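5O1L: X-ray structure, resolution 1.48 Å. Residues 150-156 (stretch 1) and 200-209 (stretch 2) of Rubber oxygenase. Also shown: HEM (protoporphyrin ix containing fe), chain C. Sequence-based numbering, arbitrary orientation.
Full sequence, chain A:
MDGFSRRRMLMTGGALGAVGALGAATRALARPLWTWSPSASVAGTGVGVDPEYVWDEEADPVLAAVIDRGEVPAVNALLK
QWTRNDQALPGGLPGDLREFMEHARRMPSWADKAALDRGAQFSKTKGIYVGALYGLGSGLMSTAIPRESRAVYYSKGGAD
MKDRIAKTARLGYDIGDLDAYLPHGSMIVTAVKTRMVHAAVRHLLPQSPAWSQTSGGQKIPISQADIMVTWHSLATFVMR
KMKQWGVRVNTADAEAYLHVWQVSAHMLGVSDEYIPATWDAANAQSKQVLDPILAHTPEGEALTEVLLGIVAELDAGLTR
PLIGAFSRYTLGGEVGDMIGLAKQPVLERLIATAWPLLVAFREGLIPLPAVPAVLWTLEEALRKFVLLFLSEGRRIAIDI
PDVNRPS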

# COMPACT_ATOMS: atom_id res chain seq x y z
N ARG A 150 10.78 6.99 -7.36
CA ARG A 150 12.16 7.45 -7.16
C ARG A 150 12.74 6.99 -5.87
O ARG A 150 13.88 6.54 -5.84
CB ARG A 150 12.31 8.97 -7.31
CG ARG A 150 12.12 9.42 -8.74
CD ARG A 150 12.44 10.88 -8.94
NE ARG A 150 12.45 11.08 -10.38
CZ ARG A 150 11.57 11.76 -11.07
NH1 ARG A 150 10.55 12.41 -10.46
NH2 ARG A 150 11.75 11.81 -12.41
N ALA A 151 11.97 7.03 -4.79
CA ALA A 151 12.49 6.55 -3.53
C ALA A 151 12.86 5.08 -3.58
O ALA A 151 13.89 4.68 -3.06
CB ALA A 151 11.50 6.84 -2.37
N VAL A 152 11.99 4.25 -4.15
CA VAL A 152 12.24 2.85 -4.18
C VAL A 152 13.43 2.57 -5.10
O VAL A 152 14.30 1.76 -4.78
CB VAL A 152 10.98 2.09 -4.62
CG1 VAL A 152 11.27 0.63 -4.86
CG2 VAL A 152 9.90 2.21 -3.52
N TYR A 153 13.46 3.26 -6.23
CA TYR A 153 14.51 3.03 -7.24
C TYR A 153 15.86 3.36 -6.67
O TYR A 153 16.83 2.64 -6.91
CB TYR A 153 14.26 3.86 -8.47
CG TYR A 153 15.23 3.61 -9.63
CD1 TYR A 153 14.95 2.71 -10.62
CD2 TYR A 153 16.37 4.36 -9.72
CE1 TYR A 153 15.84 2.50 -11.67
CE2 TYR A 153 17.29 4.16 -10.75
CZ TYR A 153 17.01 3.24 -11.68
OH TYR A 153 17.95 3.08 -12.68
N TYR A 154 15.99 4.49 -5.98
CA TYR A 154 17.30 4.96 -5.46
C TYR A 154 17.67 4.46 -4.09
O TYR A 154 18.79 4.70 -3.65
CB TYR A 154 17.39 6.49 -5.50
CG TYR A 154 17.34 7.05 -6.89
CD1 TYR A 154 18.39 6.73 -7.81
CD2 TYR A 154 16.38 7.92 -7.28
CE1 TYR A 154 18.35 7.22 -9.09
CE2 TYR A 154 16.33 8.42 -8.55
CZ TYR A 154 17.38 8.10 -9.44
OH TYR A 154 17.31 8.58 -10.71
N SER A 155 16.80 3.71 -3.40
CA SER A 155 17.15 3.19 -2.04
C SER A 155 18.21 2.09 -2.12
O SER A 155 18.09 1.23 -2.97
CB SER A 155 15.89 2.68 -1.34
OG SER A 155 15.40 3.78 -0.69
N LYS A 156 19.23 2.16 -1.25
CA LYS A 156 20.46 1.38 -1.41
C LYS A 156 20.75 0.31 -0.37
O LYS A 156 21.41 -0.70 -0.71
CB LYS A 156 21.68 2.34 -1.53
CG LYS A 156 21.75 3.12 -2.83
CD LYS A 156 21.81 2.16 -4.04
CE LYS A 156 21.17 2.71 -5.30
NZ LYS A 156 20.19 1.77 -5.90
N ALA A 200 14.46 5.53 8.68
CA ALA A 200 15.82 5.29 8.22
C ALA A 200 16.03 5.85 6.83
O ALA A 200 17.05 6.51 6.60
CB ALA A 200 16.10 3.81 8.20
N VAL A 201 15.10 5.61 5.92
CA VAL A 201 15.16 6.15 4.57
C VAL A 201 15.28 7.65 4.54
O VAL A 201 15.97 8.21 3.68
CB VAL A 201 13.99 5.63 3.72
CG1 VAL A 201 13.91 6.30 2.35
CG2 VAL A 201 14.15 4.11 3.56
N ARG A 202 14.59 8.32 5.44
CA ARG A 202 14.62 9.79 5.50
C ARG A 202 16.02 10.28 5.86
O ARG A 202 16.42 11.36 5.46
CB ARG A 202 13.59 10.32 6.46
CG ARG A 202 12.16 10.07 6.02
CD ARG A 202 11.20 10.90 6.84
NE ARG A 202 9.83 10.45 6.58
CZ ARG A 202 9.23 9.55 7.33
NH1 ARG A 202 9.73 9.01 8.45
NH2 ARG A 202 8.03 9.08 6.88
N HIS A 203 16.74 9.49 6.66
CA HIS A 203 18.13 9.83 6.98
C HIS A 203 19.07 9.47 5.82
O HIS A 203 20.05 10.20 5.54
CB HIS A 203 18.49 9.12 8.25
CG HIS A 203 19.83 9.50 8.81
ND1 HIS A 203 20.84 8.59 8.99
CD2 HIS A 203 20.31 10.70 9.23
CE1 HIS A 203 21.90 9.21 9.48
NE2 HIS A 203 21.62 10.49 9.61
N LEU A 204 18.80 8.40 5.10
CA LEU A 204 19.70 7.85 4.08
C LEU A 204 19.57 8.48 2.72
O LEU A 204 20.58 8.84 2.10
CB LEU A 204 19.52 6.33 3.94
CG LEU A 204 19.94 5.65 5.24
CD1 LEU A 204 19.52 4.20 5.23
CD2 LEU A 204 21.45 5.75 5.45
N LEU A 205 18.35 8.61 2.18
CA LEU A 205 18.18 9.02 0.80
C LEU A 205 18.77 10.42 0.51
O LEU A 205 19.26 10.60 -0.60
CB LEU A 205 16.73 8.95 0.31
CG LEU A 205 16.30 7.66 -0.32
CD1 LEU A 205 14.80 7.69 -0.71
CD2 LEU A 205 17.10 7.20 -1.54
N PRO A 206 18.64 11.39 1.46
CA PRO A 206 19.25 12.69 1.13
C PRO A 206 20.76 12.64 0.97
O PRO A 206 21.32 13.57 0.41
CB PRO A 206 18.83 13.57 2.30
CG PRO A 206 17.52 12.99 2.71
CD PRO A 206 17.85 11.52 2.70
N GLN A 207 21.37 11.56 1.41
CA GLN A 207 22.81 11.33 1.17
C GLN A 207 23.09 10.69 -0.20
O GLN A 207 24.27 10.48 -0.54
CB GLN A 207 23.42 10.53 2.36
CG GLN A 207 23.17 11.16 3.74
CD GLN A 207 23.75 10.36 4.91
OE1 GLN A 207 24.93 10.05 4.93
NE2 GLN A 207 22.90 10.01 5.89
N SER A 208 22.08 10.45 -1.03
CA SER A 208 22.23 9.91 -2.39
C SER A 208 22.15 11.04 -3.39
O SER A 208 21.13 11.67 -3.53
CB SER A 208 21.12 8.89 -2.72
OG SER A 208 20.86 8.80 -4.13
N PRO A 209 23.25 11.34 -4.11
CA PRO A 209 23.11 12.42 -5.06
C PRO A 209 22.10 12.23 -6.18
O PRO A 209 21.47 13.20 -6.58
CB PRO A 209 24.55 12.55 -5.62
CG PRO A 209 25.40 12.12 -4.49
CD PRO A 209 24.66 10.96 -3.89
CHA HEM C . 9.74 0.42 2.85
CHB HEM C . 5.02 0.15 3.29
CHC HEM C . 4.62 4.67 1.75
CHD HEM C . 9.19 4.51 0.37
C1A HEM C . 8.48 0.04 3.13
C2A HEM C . 8.20 -1.26 3.71
C3A HEM C . 6.87 -1.35 3.80
C4A HEM C . 6.31 -0.15 3.35
CMA HEM C . 6.13 -2.56 4.32
CAA HEM C . 9.20 -2.35 4.14
CBA HEM C . 9.59 -3.20 2.91
CGA HEM C . 10.18 -4.49 3.37
O1A HEM C . 11.36 -4.38 3.72
O2A HEM C . 9.46 -5.56 3.39
C1B HEM C . 4.50 1.39 2.94
C2B HEM C . 3.10 1.68 3.00
C3B HEM C . 2.94 2.93 2.60
C4B HEM C . 4.25 3.45 2.25
CMB HEM C . 2.00 0.75 3.45
CAB HEM C . 1.83 3.84 2.52
CBB HEM C . 0.47 3.57 2.87
C1C HEM C . 5.85 5.04 1.23
C2C HEM C . 6.03 6.25 0.44
C3C HEM C . 7.33 6.19 0.09
C4C HEM C . 7.86 4.93 0.59
CMC HEM C . 5.02 7.34 0.22
CAC HEM C . 8.09 7.15 -0.73
CBC HEM C . 7.73 8.42 -1.18
C1D HEM C . 9.72 3.37 0.92
C2D HEM C . 11.15 3.01 0.83
C3D HEM C . 11.32 1.88 1.51
C4D HEM C . 10.01 1.55 2.07
CMD HEM C . 12.12 3.79 0.01
CAD HEM C . 12.64 1.07 1.67
CBD HEM C . 12.75 0.15 0.46
CGD HEM C . 14.08 -0.61 0.55
O1D HEM C . 14.01 -1.85 0.65
O2D HEM C . 15.21 -0.04 0.53
NA HEM C . 7.32 0.72 2.95
NB HEM C . 5.11 2.48 2.45
NC HEM C . 6.94 4.22 1.30
ND HEM C . 9.10 2.50 1.75
FE HEM C . 7.14 2.50 2.13
O HOH W 1 20.96 5.91 -4.71

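The two stretches meet in a small, mainly apolar contact centred on the side chain of Leu205, with no direct hydrogen bond between them and a single water bridging their polar edge. The contact buries 209 Å² in total, counted over both sides, and Leu205 contributes the largest share of any residue. Its CA-to-CB bond points sideways, but chi2 is t and the end of the side chain comes nearer to stretch 1, with both methyl groups packed against it. Leu205 CD1 lies 3.8 Å from Ala151 CB, and Leu205 CD2 lies 4.0 Å from Tyr154 CB and 3.7 Å from Tyr154 O. The branched leucine thus spans one turn at the end of the stretch 1 helix, and the small side chain of Ala151 lets it lie close to the helix backbone.

Tyr154 takes part through the base of its side chain. Its CA-to-CB bond points toward stretch 2, but with chi1 in the m well the ring leads away, and its OH is hydrogen-bonded elsewhere in the structure. CB is therefore left to meet the leucine methyl, while the backbone carbonyl takes up the polar link. Water 1 donates to Tyr154 O at 2.7 Å and is hydrogen-bonded to Ser208 OG at 2.9 Å, joining the end of one helix to the residue just before another. Ser208 suits this place because its hydroxyl, at the N-cap position, also caps a backbone N just past the stretch; OG is 4.4 Å from Tyr154 CB, so the water supplies the polar connection that the two stretches lack directly.

Ser155, the first residue to leave helical phi/psi, is the nearest in backbone register to Leu205, with their CA atoms 6.6 Å apart. The buried Ser155 hydroxyl turns back onto its own helix, where OG donates to Ala151 O at 3.0 Å, which satisfies the group in surroundings otherwise made largely of carbon. Ser155 OG packs 3.9 Å from Leu205 CD2 and 4.2 Å from Val201 CG1. Val201, one helical turn before Leu205, points its CA-to-CB bond toward stretch 1; the backbone bond from Leu205 N to Val201 O, 2.8 Å long, helps to fix the relative positions of these two residues.

The heme borders the same region. The heme methyl carbon CMD is 3.4 Å from Ser155 OG and 3.9 Å from Val201 CG1, so both stretches contribute to the packing around this edge of the cofactor.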